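Local coordinates for putative glutathionylspermidine synthase (Methylobacillus flagellatus, PDB 3N6X), which probably works as an ATP-dependent ligase of the ATP-grasp superfamily, perhaps joining glutathione and spermidine, though its true substrates are not established, at residues 277-287 with 293-301; 443-451 with 463-471. All blocks are in the same frame, centred on the assembly; numbering follows the deposited sequence.

Interaction 1: residues 277-287 with 293-301; sequences IDDDFIDPLSF and LGVPGLLSV. With SO4 (sulfate ion), chain C.
D283 reaches from the 277-287 loop to the start of helix 298-303, and its side chain can be followed outward. D283 CB lies 3.7 Å from V295 O. CG stands anti to the backbone N (chi1 -177°), which swings the carboxylate toward the turn ahead of the helix. At the tip, OD1 takes the amide of G297, with G297 N at 2.8 Å from D283 OD1, and also the amide of L285; the two donors come from opposite faces of the carboxylate plane. D283 OD2 is met on its anti side by L299 N at 3.0 Å, with the donor tilted 35° out of the carboxylate plane. A water bridges S286 OG and S300 N close by.

The bond from L285 N makes D283 the head of an Asx turn, while its partners on the other segment are G297, at the N-cap position, and L299 in the first helical turn, just past a type II beta turn spanning V295 to L298. This lies in a beta-alpha-beta connection: strand 268-275 leads into the loop, and the helix passes on to parallel strand 308-310. With an alanine here, the amides of L285, G297 and L299 would probably lose their shared acceptor, leaving the loop less firmly fixed to the helix start.

Nearer L293 the backbone takes over, with V295 N giving a nearly straight bond (171°) to I282 O at 2.8 Å. Apolar pairs surround these bonds. L293 CD1 lies 3.8 Å from F281 CD2, its side chain running alongside the phenylalanine, and P296 CG sits 3.9 Å from P284 CG. At the helix, L299 CD2 touches F287 CZ at 3.6 Å and also packs on S286 CB. S300 OG donates to a sulfate ion, probably picked up from the crystallisation liquor, that R303 also holds.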
loop_
_atom_site.group_PDB
_atom_site.type_symbol
_atom_site.label_atom_id
_atom_site.label_comp_id
_atom_site.label_asym_id
_atom_site.label_seq_id
_atom_site.Cartn_x
_atom_site.Cartn_y
_atom_site.Cartn_z
ATOM N N ILE A 277 -14.328 3.676 -3.437
ATOM C CA ILE A 277 -14.912 3.154 -4.673
ATOM C C ILE A 277 -13.998 3.594 -5.829
ATOM O O ILE A 277 -13.436 4.685 -5.764
ATOM C CB ILE A 277 -16.367 3.709 -4.851
ATOM C CG1 ILE A 277 -17.293 3.214 -3.720
ATOM C CG2 ILE A 277 -16.931 3.358 -6.210
ATOM C CD1 ILE A 277 -18.731 3.584 -3.859
ATOM N N ASP A 278 -13.837 2.753 -6.876
ATOM C CA ASP A 278 -13.020 3.122 -8.042
ATOM C C ASP A 278 -13.664 4.261 -8.809
ATOM O O ASP A 278 -14.895 4.357 -8.840
ATOM C CB ASP A 278 -12.835 1.919 -8.973
ATOM C CG ASP A 278 -11.890 0.857 -8.443
ATOM O OD1 ASP A 278 -10.827 1.231 -7.875
ATOM O OD2 ASP A 278 -12.167 -0.343 -8.664
ATOM N N ASP A 279 -12.834 5.121 -9.456
ATOM C CA ASP A 279 -13.286 6.241 -10.311
ATOM C C ASP A 279 -14.446 5.844 -11.183
ATOM O O ASP A 279 -15.434 6.553 -11.256
ATOM C CB ASP A 279 -12.139 6.701 -11.245
ATOM C CG ASP A 279 -11.070 7.510 -10.579
ATOM O OD1 ASP A 279 -11.245 7.860 -9.396
ATOM O OD2 ASP A 279 -10.068 7.824 -11.250
ATOM N N ASP A 280 -14.287 4.738 -11.907
ATOM C CA ASP A 280 -15.247 4.220 -12.875
ATOM C C ASP A 280 -16.659 4.097 -12.341
ATOM O O ASP A 280 -17.602 4.131 -13.124
ATOM C CB ASP A 280 -14.779 2.846 -13.374
ATOM C CG ASP A 280 -13.857 2.907 -14.552
ATOM O OD1 ASP A 280 -13.988 3.853 -15.356
ATOM O OD2 ASP A 280 -13.051 1.964 -14.721
ATOM N N PHE A 281 -16.808 3.892 -11.025
ATOM C CA PHE A 281 -18.105 3.605 -10.404
ATOM C C PHE A 281 -18.730 4.752 -9.602
ATOM O O PHE A 281 -19.813 4.562 -9.050
ATOM C CB PHE A 281 -17.983 2.365 -9.516
ATOM C CG PHE A 281 -17.861 1.072 -10.277
ATOM C CD1 PHE A 281 -16.628 0.635 -10.746
ATOM C CD2 PHE A 281 -18.975 0.264 -10.492
ATOM C CE1 PHE A 281 -16.514 -0.569 -11.441
ATOM C CE2 PHE A 281 -18.861 -0.937 -11.189
ATOM C CZ PHE A 281 -17.632 -1.344 -11.666
ATOM N N ILE A 282 -18.070 5.925 -9.526
ATOM C CA ILE A 282 -18.545 7.023 -8.669
ATOM C C ILE A 282 -19.694 7.863 -9.219
ATOM O O ILE A 282 -20.351 8.549 -8.439
ATOM C CB ILE A 282 -17.396 7.926 -8.129
ATOM C CG1 ILE A 282 -16.665 8.669 -9.255
ATOM C CG2 ILE A 282 -16.446 7.164 -7.212
ATOM C CD1 ILE A 282 -16.619 10.125 -9.066
ATOM N N ASP A 283 -19.856 7.928 -10.545
ATOM C CA ASP A 283 -20.856 8.817 -11.136
ATOM C C ASP A 283 -21.379 8.259 -12.467
ATOM O O ASP A 283 -20.708 8.383 -13.506
ATOM C CB ASP A 283 -20.283 10.258 -11.302
ATOM C CG ASP A 283 -21.263 11.302 -11.843
ATOM O OD1 ASP A 283 -22.435 10.944 -12.101
ATOM O OD2 ASP A 283 -20.843 12.473 -12.032
ATOM N N PRO A 284 -22.619 7.694 -12.458
ATOM C CA PRO A 284 -23.168 7.115 -13.698
ATOM C C PRO A 284 -23.457 8.119 -14.823
ATOM O O PRO A 284 -23.635 7.705 -15.952
ATOM C CB PRO A 284 -24.423 6.368 -13.229
ATOM C CG PRO A 284 -24.753 6.925 -11.915
ATOM C CD PRO A 284 -23.508 7.457 -11.300
ATOM N N LEU A 285 -23.428 9.420 -14.536
ATOM C CA LEU A 285 -23.633 10.445 -15.559
ATOM C C LEU A 285 -22.330 10.814 -16.266
ATOM O O LEU A 285 -22.360 11.574 -17.234
ATOM C CB LEU A 285 -24.256 11.728 -14.946
ATOM C CG LEU A 285 -25.586 11.576 -14.194
ATOM C CD1 LEU A 285 -26.066 12.921 -13.689
ATOM C CD2 LEU A 285 -26.658 10.924 -15.075
ATOM N N SER A 286 -21.189 10.324 -15.771
ATOM C CA SER A 286 -19.890 10.696 -16.344
ATOM C C SER A 286 -19.020 9.505 -16.684
ATOM O O SER A 286 -18.180 9.599 -17.577
ATOM C CB SER A 286 -19.142 11.626 -15.394
ATOM O OG SER A 286 -19.831 12.856 -15.243
ATOM N N PHE A 287 -19.159 8.412 -15.930
ATOM C CA PHE A 287 -18.355 7.216 -16.138
ATOM C C PHE A 287 -19.268 6.042 -16.468
ATOM O O PHE A 287 -20.176 6.226 -17.270
ATOM C CB PHE A 287 -17.443 6.960 -14.919
ATOM C CG PHE A 287 -16.479 8.102 -14.649
ATOM C CD1 PHE A 287 -15.579 8.524 -15.625
ATOM C CD2 PHE A 287 -16.497 8.778 -13.435
ATOM C CE1 PHE A 287 -14.695 9.583 -15.379
ATOM C CE2 PHE A 287 -15.615 9.841 -13.190
ATOM C CZ PHE A 287 -14.712 10.227 -14.158
ATOM N N LEU A 293 -23.126 2.073 -7.497
ATOM C CA LEU A 293 -22.277 2.375 -6.343
ATOM C C LEU A 293 -22.096 3.854 -6.140
ATOM O O LEU A 293 -21.746 4.283 -5.041
ATOM C CB LEU A 293 -20.889 1.719 -6.510
ATOM C CG LEU A 293 -20.851 0.224 -6.765
ATOM C CD1 LEU A 293 -19.434 -0.259 -6.802
ATOM C CD2 LEU A 293 -21.667 -0.545 -5.711
ATOM N N GLY A 294 -22.283 4.622 -7.201
ATOM C CA GLY A 294 -21.973 6.041 -7.195
ATOM C C GLY A 294 -23.109 6.990 -6.932
ATOM O O GLY A 294 -24.162 6.609 -6.405
ATOM N N VAL A 295 -22.859 8.264 -7.242
ATOM C CA VAL A 295 -23.745 9.375 -6.981
ATOM C C VAL A 295 -23.871 10.172 -8.277
ATOM O O VAL A 295 -22.896 10.801 -8.703
ATOM C CB VAL A 295 -23.170 10.264 -5.814
ATOM C CG1 VAL A 295 -24.151 11.371 -5.412
ATOM C CG2 VAL A 295 -22.778 9.412 -4.596
ATOM N N PRO A 296 -25.058 10.180 -8.930
ATOM C CA PRO A 296 -25.187 10.939 -10.192
ATOM C C PRO A 296 -24.859 12.428 -10.047
ATOM O O PRO A 296 -25.382 13.097 -9.157
ATOM C CB PRO A 296 -26.646 10.699 -10.600
ATOM C CG PRO A 296 -27.015 9.399 -9.924
ATOM C CD PRO A 296 -26.301 9.441 -8.610
ATOM N N GLY A 297 -23.967 12.918 -10.908
ATOM C CA GLY A 297 -23.548 14.319 -10.928
ATOM C C GLY A 297 -22.398 14.662 -9.998
ATOM O O GLY A 297 -21.945 15.809 -9.977
ATOM N N LEU A 298 -21.899 13.672 -9.235
ATOM C CA LEU A 298 -20.805 13.871 -8.277
ATOM C C LEU A 298 -19.555 14.490 -8.920
ATOM O O LEU A 298 -18.978 15.428 -8.356
ATOM C CB LEU A 298 -20.453 12.545 -7.580
ATOM C CG LEU A 298 -19.321 12.590 -6.546
ATOM C CD1 LEU A 298 -19.636 13.564 -5.426
ATOM C CD2 LEU A 298 -19.040 11.204 -5.988
ATOM N N LEU A 299 -19.132 13.968 -10.089
ATOM C CA LEU A 299 -17.957 14.485 -10.774
ATOM C C LEU A 299 -18.063 15.985 -11.079
ATOM O O LEU A 299 -17.100 16.720 -10.849
ATOM C CB LEU A 299 -17.651 13.678 -12.049
ATOM C CG LEU A 299 -16.380 14.115 -12.806
ATOM C CD1 LEU A 299 -15.105 13.870 -11.962
ATOM C CD2 LEU A 299 -16.300 13.447 -14.152
ATOM N N SER A 300 -19.248 16.445 -11.538
ATOM C CA SER A 300 -19.501 17.867 -11.826
ATOM C C SER A 300 -19.332 18.768 -10.579
ATOM O O SER A 300 -18.776 19.863 -10.692
ATOM C CB SER A 300 -20.893 18.051 -12.433
ATOM O OG SER A 300 -21.235 19.425 -12.546
ATOM N N VAL A 301 -19.823 18.313 -9.401
ATOM C CA VAL A 301 -19.694 19.068 -8.129
ATOM C C VAL A 301 -18.200 19.203 -7.748
ATOM O O VAL A 301 -17.756 20.267 -7.315
ATOM C CB VAL A 301 -20.522 18.403 -6.977
ATOM C CG1 VAL A 301 -20.405 19.193 -5.680
ATOM C CG2 VAL A 301 -21.983 18.254 -7.376
HETATM S S SO4 C . -19.306 20.273 -15.653
HETATM O O1 SO4 C . -18.627 19.325 -14.761
HETATM O O2 SO4 C . -18.557 21.540 -15.702
HETATM O O3 SO4 C . -19.386 19.697 -17.007
HETATM O O4 SO4 C . -20.674 20.539 -15.145
HETATM O O HOH W 1 -21.158 14.588 -13.358
#

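Interaction 2: residues 443-451 with 463-471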
loop_
_atom_site.group_PDB
_atom_site.type_symbol
_atom_site.label_atom_id
_atom_site.label_comp_id
_atom_site.label_asym_id
_atom_site.label_seq_id
_atom_site.Cartn_x
_atom_site.Cartn_y
_atom_site.Cartn_z
ATOM N N PRO A 443 4.200 6.131 12.494
ATOM C CA PRO A 443 5.319 5.165 12.570
ATOM C C PRO A 443 4.875 3.701 12.661
ATOM O O PRO A 443 5.054 3.029 13.688
ATOM C CB PRO A 443 6.101 5.625 13.802
ATOM C CG PRO A 443 5.085 6.287 14.650
ATOM C CD PRO A 443 4.087 6.927 13.733
ATOM N N GLY A 444 4.351 3.207 11.558
ATOM C CA GLY A 444 3.905 1.832 11.432
ATOM C C GLY A 444 3.760 1.430 9.990
ATOM O O GLY A 444 3.794 2.281 9.098
ATOM N N ALA A 445 3.565 0.139 9.752
ATOM C CA ALA A 445 3.425 -0.398 8.408
ATOM C C ALA A 445 2.787 -1.775 8.445
ATOM O O ALA A 445 2.880 -2.483 9.456
ATOM C CB ALA A 445 4.799 -0.492 7.735
ATOM N N LEU A 446 2.172 -2.178 7.331
ATOM C CA LEU A 446 1.684 -3.526 7.200
ATOM C C LEU A 446 2.862 -4.384 6.744
ATOM O O LEU A 446 3.505 -4.056 5.765
ATOM C CB LEU A 446 0.528 -3.601 6.173
ATOM C CG LEU A 446 0.097 -5.027 5.740
ATOM C CD1 LEU A 446 -0.418 -5.844 6.932
ATOM C CD2 LEU A 446 -0.939 -4.973 4.652
ATOM N N CYS A 447 3.184 -5.430 7.487
ATOM C CA CYS A 447 4.240 -6.340 7.087
ATOM C C CYS A 447 3.638 -7.671 6.694
ATOM O O CYS A 447 2.853 -8.234 7.449
ATOM C CB CYS A 447 5.281 -6.498 8.185
ATOM S SG CYS A 447 6.581 -7.692 7.800
ATOM N N ARG A 448 3.955 -8.142 5.488
ATOM C CA ARG A 448 3.459 -9.416 4.970
ATOM C C ARG A 448 4.594 -10.402 4.895
ATOM O O ARG A 448 5.728 -10.017 4.585
ATOM C CB ARG A 448 2.813 -9.232 3.603
ATOM C CG ARG A 448 1.511 -8.447 3.649
ATOM C CD ARG A 448 0.935 -8.272 2.268
ATOM N NE ARG A 448 1.677 -7.280 1.485
ATOM C CZ ARG A 448 1.855 -7.350 0.167
ATOM N NH1 ARG A 448 1.352 -8.366 -0.526
ATOM N NH2 ARG A 448 2.524 -6.398 -0.469
ATOM N N VAL A 449 4.322 -11.667 5.241
ATOM C CA VAL A 449 5.365 -12.700 5.276
ATOM C C VAL A 449 5.022 -13.903 4.380
ATOM O O VAL A 449 3.870 -14.351 4.356
ATOM C CB VAL A 449 5.715 -13.120 6.747
ATOM C CG1 VAL A 449 4.490 -13.652 7.489
ATOM C CG2 VAL A 449 6.863 -14.131 6.788
ATOM N N ALA A 450 6.023 -14.396 3.622
ATOM C CA ALA A 450 5.885 -15.595 2.786
ATOM C C ALA A 450 6.292 -16.799 3.644
ATOM O O ALA A 450 7.488 -17.060 3.827
ATOM C CB ALA A 450 6.783 -15.487 1.554
ATOM N N LEU A 451 5.295 -17.458 4.257
ATOM C CA LEU A 451 5.491 -18.545 5.228
ATOM C C LEU A 451 6.156 -19.813 4.673
ATOM O O LEU A 451 6.996 -20.399 5.361
ATOM C CB LEU A 451 4.166 -18.879 5.954
ATOM C CG LEU A 451 3.536 -17.714 6.766
ATOM C CD1 LEU A 451 2.068 -17.962 7.043
ATOM C CD2 LEU A 451 4.292 -17.467 8.060
ATOM N N GLY A 463 0.082 -19.171 0.877
ATOM C CA GLY A 463 0.977 -19.248 2.034
ATOM C C GLY A 463 1.477 -17.918 2.574
ATOM O O GLY A 463 2.587 -17.843 3.113
ATOM N N GLY A 464 0.643 -16.887 2.471
ATOM C CA GLY A 464 0.987 -15.552 2.949
ATOM C C GLY A 464 0.357 -15.204 4.282
ATOM O O GLY A 464 -0.813 -15.517 4.522
ATOM N N GLY A 465 1.135 -14.543 5.140
ATOM C CA GLY A 465 0.677 -14.102 6.455
ATOM C C GLY A 465 1.092 -12.683 6.793
ATOM O O GLY A 465 1.691 -12.001 5.964
ATOM N N THR A 466 0.761 -12.214 8.015
ATOM C CA THR A 466 1.162 -10.870 8.464
ATOM C C THR A 466 1.945 -10.885 9.768
ATOM O O THR A 466 1.935 -11.875 10.509
ATOM C CB THR A 466 -0.014 -9.898 8.544
ATOM O OG1 THR A 466 -0.918 -10.336 9.547
ATOM C CG2 THR A 466 -0.721 -9.712 7.213
ATOM N N LYS A 467 2.639 -9.776 10.031
ATOM C CA LYS A 467 3.437 -9.538 11.224
ATOM C C LYS A 467 3.144 -8.138 11.697
ATOM O O LYS A 467 2.691 -7.305 10.908
ATOM C CB LYS A 467 4.935 -9.628 10.888
ATOM C CG LYS A 467 5.462 -11.031 10.691
ATOM C CD LYS A 467 6.916 -10.980 10.301
ATOM C CE LYS A 467 7.570 -12.337 10.329
ATOM N NZ LYS A 467 8.231 -12.598 11.632
ATOM N N ASP A 468 3.453 -7.847 12.959
ATOM C CA ASP A 468 3.379 -6.492 13.491
ATOM C C ASP A 468 4.700 -5.820 13.125
ATOM O O ASP A 468 5.732 -6.490 13.109
ATOM C CB ASP A 468 3.216 -6.538 15.027
ATOM C CG ASP A 468 3.011 -5.193 15.710
ATOM O OD1 ASP A 468 2.832 -4.176 14.992
ATOM O OD2 ASP A 468 3.019 -5.157 16.958
ATOM N N THR A 469 4.675 -4.529 12.788
ATOM C CA THR A 469 5.902 -3.784 12.476
ATOM C C THR A 469 6.164 -2.790 13.583
ATOM O O THR A 469 5.332 -1.904 13.841
ATOM C CB THR A 469 5.813 -3.087 11.088
ATOM O OG1 THR A 469 5.442 -4.042 10.106
ATOM C CG2 THR A 469 7.126 -2.408 10.682
ATOM N N TRP A 470 7.315 -2.931 14.244
ATOM C CA TRP A 470 7.703 -2.053 15.339
ATOM C C TRP A 470 8.676 -0.994 14.867
ATOM O O TRP A 470 9.728 -1.325 14.323
ATOM C CB TRP A 470 8.360 -2.861 16.461
ATOM C CG TRP A 470 7.446 -3.785 17.216
ATOM C CD1 TRP A 470 6.107 -3.976 17.020
ATOM C CD2 TRP A 470 7.816 -4.624 18.315
ATOM N NE1 TRP A 470 5.626 -4.908 17.911
ATOM C CE2 TRP A 470 6.655 -5.322 18.720
ATOM C CE3 TRP A 470 9.026 -4.859 19.001
ATOM C CZ2 TRP A 470 6.661 -6.221 19.794
ATOM C CZ3 TRP A 470 9.035 -5.766 20.047
ATOM C CH2 TRP A 470 7.863 -6.431 20.440
ATOM N N ILE A 471 8.339 0.279 15.081
ATOM C CA ILE A 471 9.258 1.372 14.811
ATOM C C ILE A 471 9.706 1.893 16.161
ATOM O O ILE A 471 8.869 2.286 16.983
ATOM C CB ILE A 471 8.650 2.481 13.877
ATOM C CG1 ILE A 471 8.692 2.039 12.381
ATOM C CG2 ILE A 471 9.414 3.800 14.026
ATOM C CD1 ILE A 471 7.716 0.977 11.935
HETATM O O HOH W 2 5.495 1.135 15.667
HETATM O O HOH W 3 3.040 -1.173 12.485
HETATM O O HOH W 4 1.288 -5.200 10.212
#
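V449 and G465 bond reciprocally as a hydrogen-bonded antiparallel pair: V449 N meets G465 O at 2.7 Å, and G465 N returns a bond to V449 O at 2.9 Å, in the carbonyl plane. Farther along, K467 N donates to C447 O and L451 N to G463 O, the latter nearly along the C=O axis. CA-H...O contacts from R448, T466 and G464 fill in between them.

Toward P443 the direct backbone bonds give way to a side chain and to water. T469 OG1, lying beside its own backbone N (chi1 -52°), donates to A445 O at 3.1 Å from above the carbonyl plane. One water joins A445 N to T469 O, and another joins P443 O to I471 N, so the backbones stay connected where they no longer bond directly.

Apolar packing follows the two faces. On the side of C447, V449 and K467, C447 SG lies 4.0 Å from K467 CB, and V449 CG2 sits at the same distance from K467 CE, the two side chains crossing at about a right angle. V449 CG1 rests against the G465 carbonyl, 3.6 Å from G465 C, and L451 CD1 lies 4.0 Å from G465 N. On the opposite face, that of R448 and T466, L446 CD1 meets T466 CG2, while at the far end I471 CG2 packs on P443 CB.

The charged ends leave the pair: K467 NZ goes to D73, V75 O and P415 O, and R448 makes a salt bridge with D428 on strand 423-435.

The N-to-C directions of the short segments 446-450 and 464-467 lie 140° apart; these are consecutive antiparallel strands joined by a long loop, within the large mixed sheet of this circularly permuted ATP-grasp protein.

Interaction 1 comes first along the chain, and closes before interaction 2 opens near the C-terminus. Their centres are 35 Å apart, on opposite sides of the chain's centre, and their nearest atoms are about 17 Å apart, so they do not touch. They also belong to different sheets. The 277-287 and 293-301 pair lies beside the six-strand mixed sheet, in the connection from strand 268-275 to strand 308-310. The 443-451 and 463-471 pair is built into the nine-strand sheet, where strand 446-450 lies between 423-435 and 464-471. The first contact thus sits in a partly buried connection, its centre 24 Å from that of the chain, the second in a buried part of the larger sheet, 12 Å from it.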